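Local coordinates for putative surface anchored protein (Clostridium perfringens B, PDB 4NI6) that probably forms one immunoglobulin-like repeat in the stalk of a bacterial surface adhesin, a shaft stabilised by self-generated ester cross-links between threonine and glutamine side chains, at residues Val33-Asp38 against Val100-Glu105; Lys40-Asn45 against Gln123-Glu128. All coordinates share one frame; numbering follows the deposited sequence.

Interaction 1. Residues Val33-Asp38 against Val100-Glu105; sequences VKDTID and VFENAE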
ATOM      1  N   VAL A  33      -2.165  -8.490  -6.871  1.00 10.16           N
ATOM      2  CA  VAL A  33      -1.783  -7.836  -5.622  1.00  9.59           C
ATOM      3  C   VAL A  33      -2.701  -6.643  -5.401  1.00  9.23           C
ATOM      4  O   VAL A  33      -2.814  -5.774  -6.260  1.00 10.37           O
ATOM      5  CB  VAL A  33      -0.329  -7.336  -5.660  1.00 10.36           C
ATOM      6  CG1 VAL A  33       0.058  -6.650  -4.342  1.00 12.03           C
ATOM      7  CG2 VAL A  33       0.615  -8.493  -5.943  1.00 11.71           C
ATOM      8  N   LYS A  34      -3.419  -6.683  -4.291  1.00  8.41           N
ATOM      9  CA  LYS A  34      -4.330  -5.609  -3.910  1.00  8.89           C
ATOM     10  C   LYS A  34      -3.941  -5.141  -2.514  1.00  8.94           C
ATOM     11  O   LYS A  34      -3.172  -5.797  -1.797  1.00 11.61           O
ATOM     12  CB  LYS A  34      -5.781  -6.111  -3.875  1.00 13.96           C
ATOM     13  CG  LYS A  34      -6.356  -6.506  -5.217  1.00 16.94           C
ATOM     14  CD  LYS A  34      -7.776  -7.019  -5.062  1.00 29.37           C
ATOM     15  CE  LYS A  34      -8.139  -7.974  -6.189  1.00 43.34           C
ATOM     16  NZ  LYS A  34      -9.595  -7.939  -6.496  1.00 65.83           N
ATOM     17  N   ASP A  35      -4.327  -3.922  -2.160  1.00  9.18           N
ATOM     18  CA  ASP A  35      -4.017  -3.403  -0.836  1.00  8.89           C
ATOM     19  C   ASP A  35      -5.239  -2.673  -0.278  1.00  8.65           C
ATOM     20  O   ASP A  35      -5.939  -1.971  -1.023  1.00  9.70           O
ATOM     21  CB  ASP A  35      -2.863  -2.395  -0.934  1.00  8.92           C
ATOM     22  CG  ASP A  35      -2.201  -2.102   0.404  1.00  8.74           C
ATOM     23  OD1 ASP A  35      -1.776  -3.096   1.052  1.00  8.94           O
ATOM     24  OD2 ASP A  35      -2.032  -0.918   0.790  1.00  9.55           O
ATOM     25  N   THR A  36      -5.550  -2.981   0.967  1.00  9.14           N
ATOM     26  CA  THR A  36      -6.606  -2.267   1.702  1.00  9.29           C
ATOM     27  C   THR A  36      -5.982  -1.239   2.636  1.00  9.82           C
ATOM     28  O   THR A  36      -5.026  -1.538   3.359  1.00 11.56           O
ATOM     29  CB  THR A  36      -7.441  -3.265   2.503  1.00 11.81           C
ATOM     30  OG1 THR A  36      -8.012  -4.197   1.575  1.00 14.33           O
ATOM     31  CG2 THR A  36      -8.557  -2.609   3.231  1.00 15.06           C
ATOM     32  N   ILE A  37      -6.507  -0.008   2.604  1.00 10.29           N
ATOM     33  CA  ILE A  37      -5.963   1.137   3.363  1.00 10.30           C
ATOM     34  C   ILE A  37      -7.020   1.659   4.342  1.00 10.50           C
ATOM     35  O   ILE A  37      -8.103   2.089   3.913  1.00 11.07           O
ATOM     36  CB  ILE A  37      -5.539   2.289   2.411  1.00  9.79           C
ATOM     37  CG1 ILE A  37      -4.566   1.833   1.298  1.00 11.14           C
ATOM     38  CG2 ILE A  37      -4.924   3.435   3.222  1.00 11.30           C
ATOM     39  CD1 ILE A  37      -5.240   1.342   0.033  1.00 11.67           C
ATOM     40  N   ASP A  38      -6.766   1.414   5.622  1.00 10.72           N
ATOM     41  CA  ASP A  38      -7.598   1.992   6.676  1.00 11.17           C
ATOM     42  C   ASP A  38      -7.013   3.310   7.139  1.00 11.43           C
ATOM     43  O   ASP A  38      -5.889   3.362   7.626  1.00 14.16           O
ATOM     44  CB  ASP A  38      -7.671   1.018   7.841  1.00 13.46           C
ATOM     45  CG  ASP A  38      -8.362  -0.275   7.462  1.00 14.63           C
ATOM     46  OD1 ASP A  38      -9.487  -0.206   6.926  1.00 16.49           O
ATOM     47  OD2 ASP A  38      -7.710  -1.343   7.508  1.00 18.94           O
ATOM     48  N   VAL A 100       4.160  -3.406   0.255  1.00  8.73           N
ATOM     49  CA  VAL A 100       3.374  -2.273  -0.255  1.00  8.73           C
ATOM     50  C   VAL A 100       3.546  -1.030   0.598  1.00  8.31           C
ATOM     51  O   VAL A 100       3.477  -1.122   1.825  1.00  9.49           O
ATOM     52  CB  VAL A 100       1.887  -2.611  -0.336  1.00  9.70           C
ATOM     53  CG1 VAL A 100       1.069  -1.419  -0.840  1.00 10.21           C
ATOM     54  CG2 VAL A 100       1.644  -3.824  -1.233  1.00 11.85           C
ATOM     55  N   PHE A 101       3.906   0.059  -0.081  1.00  8.57           N
ATOM     56  CA  PHE A 101       3.938   1.402   0.503  1.00  9.12           C
ATOM     57  C   PHE A 101       2.694   2.175   0.026  1.00  8.63           C
ATOM     58  O   PHE A 101       2.253   2.018  -1.115  1.00  9.76           O
ATOM     59  CB  PHE A 101       5.155   2.116  -0.020  1.00  9.61           C
ATOM     60  CG  PHE A 101       6.464   1.729   0.613  1.00  9.99           C
ATOM     61  CD1 PHE A 101       6.577   0.699   1.537  1.00  9.99           C
ATOM     62  CD2 PHE A 101       7.618   2.415   0.243  1.00 11.23           C
ATOM     63  CE1 PHE A 101       7.803   0.358   2.088  1.00 11.27           C
ATOM     64  CE2 PHE A 101       8.853   2.090   0.799  1.00 12.83           C
ATOM     65  CZ  PHE A 101       8.947   1.053   1.712  1.00 12.67           C
ATOM     66  N   GLU A 102       2.176   3.088   0.875  1.00  9.41           N
ATOM     67  CA  GLU A 102       1.045   3.961   0.498  1.00  9.69           C
ATOM     68  C   GLU A 102       1.305   5.388   0.972  1.00 10.14           C
ATOM     69  O   GLU A 102       1.879   5.585   2.041  1.00 11.37           O
ATOM     70  CB  GLU A 102      -0.235   3.485   1.168  1.00  9.74           C
ATOM     71  CG  GLU A 102      -0.756   2.146   0.694  1.00  9.16           C
ATOM     72  CD  GLU A 102      -1.380   2.126  -0.702  1.00  9.34           C
ATOM     73  OE1 GLU A 102      -1.784   1.010  -1.152  1.00 10.31           O
ATOM     74  OE2 GLU A 102      -1.354   3.133  -1.422  1.00  9.44           O
ATOM     75  N   ASN A 103       0.979   6.333   0.106  1.00  9.15           N
ATOM     76  CA  ASN A 103       1.127   7.754   0.390  1.00 10.08           C
ATOM     77  C   ASN A 103      -0.140   8.453  -0.077  1.00 10.30           C
ATOM     78  O   ASN A 103      -0.481   8.441  -1.258  1.00 11.79           O
ATOM     79  CB  ASN A 103       2.301   8.256  -0.389  1.00 12.26           C
ATOM     80  CG  ASN A 103       2.650   9.685  -0.058  1.00 18.49           C
ATOM     81  OD1 ASN A 103       3.560   9.951   0.720  1.00 30.18           O
ATOM     82  ND2 ASN A 103       1.900  10.616  -0.624  1.00 24.58           N
ATOM     83  N   ALA A 104      -0.801   9.139   0.861  1.00 10.46           N
ATOM     84  CA  ALA A 104      -2.020   9.917   0.546  1.00 10.18           C
ATOM     85  C   ALA A 104      -1.699  11.399   0.717  1.00  9.59           C
ATOM     86  O   ALA A 104      -1.269  11.824   1.786  1.00 11.70           O
ATOM     87  CB  ALA A 104      -3.144   9.559   1.501  1.00 11.20           C
ATOM     88  N   GLU A 105      -1.881  12.153  -0.348  1.00  9.56           N
ATOM     89  CA  GLU A 105      -1.625  13.587  -0.316  1.00 10.01           C
ATOM     90  C   GLU A 105      -2.915  14.324  -0.690  1.00  9.89           C
ATOM     91  O   GLU A 105      -3.482  14.097  -1.757  1.00 10.24           O
ATOM     92  CB  GLU A 105      -0.551  13.942  -1.336  1.00 11.09           C
ATOM     93  CG  GLU A 105      -0.263  15.444  -1.439  1.00 12.60           C
ATOM     94  CD  GLU A 105       0.510  15.779  -2.694  1.00 14.00           C
ATOM     95  OE1 GLU A 105       0.100  15.366  -3.805  1.00 16.61           O
ATOM     96  OE2 GLU A 105       1.545  16.450  -2.564  1.00 25.83           O
TER
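D35 and E102 face each other tip to tip across the interior of the domain, with D35 OD2 only 2.7 Å from E102 OE1. Their carboxylate planes are turned just 17° apart, so the two flat groups lie nearly parallel where they meet. The geometry follows from different chain shapes. In D35, CG sits anti to the backbone N (chi1 -163°), whereas E102 bends at chi2, which brings E102 CD to 3.5 Å from D35 OD2.

Hydrocarbon flanks this acid pair. V100 also meets D35 tip to tip, its CG1 coming within 3.5 Å of D35 OD2 and 3.6 Å of D35 CG. I37 instead crosses the glutamate at about a right angle; its CD1 stands 3.7 Å from E102 OE1, and its CG1 3.8 Å from E102 CD. V33 adds a looser apolar touch, 4.5 Å between V33 CG1 and V100 CG2.

The strand axes approach to 9.1 Å at a signed crossing angle of -45°, with no clear backbone bond between them, as expected for facing sheets of an immunoglobulin-like sandwich. T5 adjoins both acids, and Q135 lies close to D35 OD1. A threonine and a glutamine thus flank a buried carboxyl pair, an arrangement consistent with the site of the internal Thr-Gln ester cross-link, although that assignment is inferred here from proximity.

Interaction 2. Residues Lys40-Asn45 against Gln123-Glu128; sequences KDLVAN and QVVKHE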
ATOM      1  N   LYS A  40      -7.475   7.265   9.104  1.00 11.99           N
ATOM      2  CA  LYS A  40      -8.118   8.070  10.137  1.00 13.73           C
ATOM      3  C   LYS A  40      -7.394   9.398  10.195  1.00 12.37           C
ATOM      4  O   LYS A  40      -6.271   9.566   9.723  1.00 14.33           O
ATOM      5  CB  LYS A  40      -7.990   7.369  11.496  1.00 18.08           C
ATOM      6  N   ASP A  41      -8.084  10.382  10.764  1.00 16.21           N
ATOM      7  CA  ASP A  41      -7.546  11.728  10.932  1.00 17.71           C
ATOM      8  C   ASP A  41      -7.232  12.459   9.629  1.00 14.76           C
ATOM      9  O   ASP A  41      -6.408  13.373   9.581  1.00 17.12           O
ATOM     10  CB  ASP A  41      -6.386  11.719  11.920  1.00 26.73           C
ATOM     11  CG  ASP A  41      -6.863  11.540  13.348  1.00 40.17           C
ATOM     12  OD1 ASP A  41      -7.702  12.350  13.803  1.00 56.17           O
ATOM     13  OD2 ASP A  41      -6.555  10.498  13.946  1.00 27.34           O
ATOM     14  N   LEU A  42      -7.979  12.108   8.589  1.00 15.00           N
ATOM     15  CA  LEU A  42      -8.014  12.890   7.379  1.00 13.82           C
ATOM     16  C   LEU A  42      -9.156  13.916   7.471  1.00 12.99           C
ATOM     17  O   LEU A  42      -9.853  14.007   8.492  1.00 14.99           O
ATOM     18  CB  LEU A  42      -8.182  11.966   6.168  1.00 14.87           C
ATOM     19  CG  LEU A  42      -7.082  10.892   6.030  1.00 14.86           C
ATOM     20  CD1 LEU A  42      -7.144  10.242   4.653  1.00 13.37           C
ATOM     21  CD2 LEU A  42      -5.697  11.449   6.289  1.00 17.61           C
ATOM     22  N   VAL A  43      -9.362  14.654   6.396  1.00 11.56           N
ATOM     23  CA  VAL A  43     -10.398  15.686   6.416  1.00 12.30           C
ATOM     24  C   VAL A  43     -11.607  15.177   5.621  1.00 10.35           C
ATOM     25  O   VAL A  43     -11.514  14.812   4.434  1.00 11.14           O
ATOM     26  CB  VAL A  43      -9.884  17.011   5.816  1.00 12.40           C
ATOM     27  CG1 VAL A  43     -11.004  18.063   5.786  1.00 13.20           C
ATOM     28  CG2 VAL A  43      -8.702  17.522   6.643  1.00 13.21           C
ATOM     29  N   ALA A  44     -12.728  15.055   6.307  1.00 10.93           N
ATOM     30  CA  ALA A  44     -13.934  14.563   5.689  1.00 11.32           C
ATOM     31  C   ALA A  44     -14.252  15.260   4.371  1.00 10.43           C
ATOM     32  O   ALA A  44     -14.183  16.514   4.261  1.00 11.91           O
ATOM     33  CB  ALA A  44     -15.106  14.679   6.660  1.00 14.16           C
ATOM     34  N   ASN A  45     -14.622  14.439   3.381  1.00 10.24           N
ATOM     35  CA  ASN A  45     -15.118  14.870   2.093  1.00 10.37           C
ATOM     36  C   ASN A  45     -14.064  15.427   1.178  1.00 10.00           C
ATOM     37  O   ASN A  45     -14.376  15.844   0.063  1.00 10.35           O
ATOM     38  CB  ASN A  45     -16.316  15.811   2.237  1.00 10.56           C
ATOM     39  CG  ASN A  45     -17.380  15.210   3.109  1.00  9.85           C
ATOM     40  OD1 ASN A  45     -17.826  14.087   2.874  1.00 10.14           O
ATOM     41  ND2 ASN A  45     -17.771  15.938   4.157  1.00 13.36           N
ATOM     42  N   GLN A 123      -2.074  18.098   3.186  1.00 13.21           N
ATOM     43  CA  GLN A 123      -1.946  17.058   4.204  1.00 13.94           C
ATOM     44  C   GLN A 123      -1.370  15.796   3.557  1.00 12.01           C
ATOM     45  O   GLN A 123      -1.923  15.311   2.572  1.00 14.64           O
ATOM     46  CB  GLN A 123      -3.307  16.711   4.801  1.00 13.82           C
ATOM     47  CG  GLN A 123      -3.162  15.718   5.947  1.00 15.76           C
ATOM     48  CD  GLN A 123      -4.479  15.310   6.543  1.00 13.65           C
ATOM     49  OE1 GLN A 123      -5.506  15.310   5.882  1.00 16.52           O
ATOM     50  NE2 GLN A 123      -4.441  14.894   7.784  1.00 14.88           N
ATOM     51  N   VAL A 124      -0.252  15.305   4.077  1.00 13.09           N
ATOM     52  CA  VAL A 124       0.363  14.051   3.584  1.00 12.85           C
ATOM     53  C   VAL A 124       0.329  13.100   4.748  1.00 13.91           C
ATOM     54  O   VAL A 124       0.854  13.382   5.817  1.00 15.74           O
ATOM     55  CB  VAL A 124       1.812  14.315   3.132  1.00 16.54           C
ATOM     56  CG1 VAL A 124       2.521  12.994   2.854  1.00 19.65           C
ATOM     57  CG2 VAL A 124       1.819  15.194   1.887  1.00 20.48           C
ATOM     58  N   VAL A 125      -0.209  11.912   4.492  1.00 13.93           N
ATOM     59  CA  VAL A 125      -0.224  10.839   5.471  1.00 13.71           C
ATOM     60  C   VAL A 125       0.218   9.577   4.733  1.00 13.42           C
ATOM     61  O   VAL A 125      -0.251   9.267   3.633  1.00 15.86           O
ATOM     62  CB  VAL A 125      -1.636  10.651   6.058  1.00 15.65           C
ATOM     63  CG1 VAL A 125      -1.630   9.635   7.178  1.00 17.52           C
ATOM     64  CG2 VAL A 125      -2.153  11.991   6.602  1.00 19.24           C
ATOM     65  N   LYS A 126       1.196   8.896   5.304  1.00 14.13           N
ATOM     66  CA  LYS A 126       1.808   7.798   4.583  1.00 15.49           C
ATOM     67  C   LYS A 126       2.061   6.592   5.461  1.00 12.38           C
ATOM     68  O   LYS A 126       2.042   6.685   6.682  1.00 13.85           O
ATOM     69  CB  LYS A 126       3.079   8.285   3.935  1.00 18.68           C
ATOM     70  CG  LYS A 126       4.193   8.590   4.905  1.00 24.12           C
ATOM     71  CD  LYS A 126       5.290   9.389   4.221  1.00 39.88           C
ATOM     72  CE  LYS A 126       4.731  10.644   3.577  1.00 46.32           C
ATOM     73  NZ  LYS A 126       5.689  11.261   2.617  1.00 69.07           N
ATOM     74  N   HIS A 127       2.258   5.443   4.826  1.00 10.96           N
ATOM     75  CA  HIS A 127       2.679   4.239   5.532  1.00 11.56           C
ATOM     76  C   HIS A 127       3.625   3.470   4.637  1.00 12.10           C
ATOM     77  O   HIS A 127       3.211   2.855   3.643  1.00 12.39           O
ATOM     78  CB  HIS A 127       1.474   3.388   5.883  1.00 13.00           C
ATOM     79  CG  HIS A 127       1.804   2.210   6.781  1.00 12.21           C
ATOM     80  ND1 HIS A 127       2.223   2.337   8.044  1.00 17.18           N
ATOM     81  CD2 HIS A 127       1.860   0.862   6.497  1.00 11.29           C
ATOM     82  CE1 HIS A 127       2.527   1.133   8.550  1.00 15.18           C
ATOM     83  NE2 HIS A 127       2.319   0.226   7.590  1.00 12.96           N
ATOM     84  N   GLU A 128       4.904   3.726   4.855  1.00 12.80           N
ATOM     85  CA  GLU A 128       5.984   3.237   4.002  1.00 12.60           C
ATOM     86  C   GLU A 128       7.005   2.480   4.854  1.00 12.22           C
ATOM     87  O   GLU A 128       8.141   2.924   5.030  1.00 14.35           O
ATOM     88  CB  GLU A 128       6.638   4.418   3.268  1.00 18.21           C
ATOM     89  CG  GLU A 128       5.654   5.228   2.436  1.00 19.38           C
ATOM     90  CD  GLU A 128       6.291   6.415   1.738  1.00 37.31           C
ATOM     91  OE1 GLU A 128       7.267   6.978   2.276  1.00 54.69           O
ATOM     92  OE2 GLU A 128       5.807   6.779   0.647  1.00 55.90           O
TER
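Q123 NE2 donates to D41 O over 3.1 Å, the one hydrogen bond that joins these two segments. Its N-H...O angle of 156° is moderately straight. The acceptor lies only 10° out of the glutamine's amide plane, and NE2 in turn approaches within the plane of the D41 carbonyl, so the two flat groups are well matched for bonding. Q123 reaches this position by stretching out from strand 121-139: CG is anti to the backbone N (chi1 -175°) and the chain stays extended beyond it.

The other end of the amide is held as well. Q123 OE1 is hydrogen-bonded to the hydroxyl of Y48, which also bonds V43 N, so the tyrosine bridges glutamine and loop. Around this oxygen the loop supplies carbon: L42 CA lies 3.8 Å from Q123 OE1, and V43 CG2 lies 4.0 Å from the same atom, the valine crossing the glutamine obliquely.

L42 carries the apolar half of the contact. Its side chain runs at about a right angle to that of Q123, and L42 CD2 lies over one face of the carboxamide, 3.9 Å from Q123 OE1 and 4.0 Å from Q123 NE2. The same methyl meets V125 CG2 at 3.6 Å and V125 CB at 4.1 Å. Q123 and V125 are two positions apart on the strand, and the CB atoms of both point toward the loop.

The contact therefore pins the loop between strands 31-39 and 47-57 against strand 121-139 near the domain surface. Bonds at both ends of the carboxamide oppose rotation about the CG-CD bond, while the buried leucine methyl covers one face of the amide, leaving the N-H to bond in its plane.

Along the chain the segments alternate, in the order 33-38, 40-45, 100-105 and 123-128, so interactions 1 and 2 cross. Their centres are about 11 Å apart. Strands 97-106 and 121-139 are antiparallel neighbours in the mixed sheet, and probable backbone hydrogen bonds tie the contacts directly: E102 O to H127 N and A104 N to V125 O, each 2.8 Å. Interaction 1 lies about 3 Å from the chain centre and joins facing sheets; interaction 2 lies about 13 Å out and attaches the loop that follows strand 31-39. Strand pairing 97-106/121-139 thus links the buried acid pair between the sheets to the loop attachment near the surface, within one ester-bond domain.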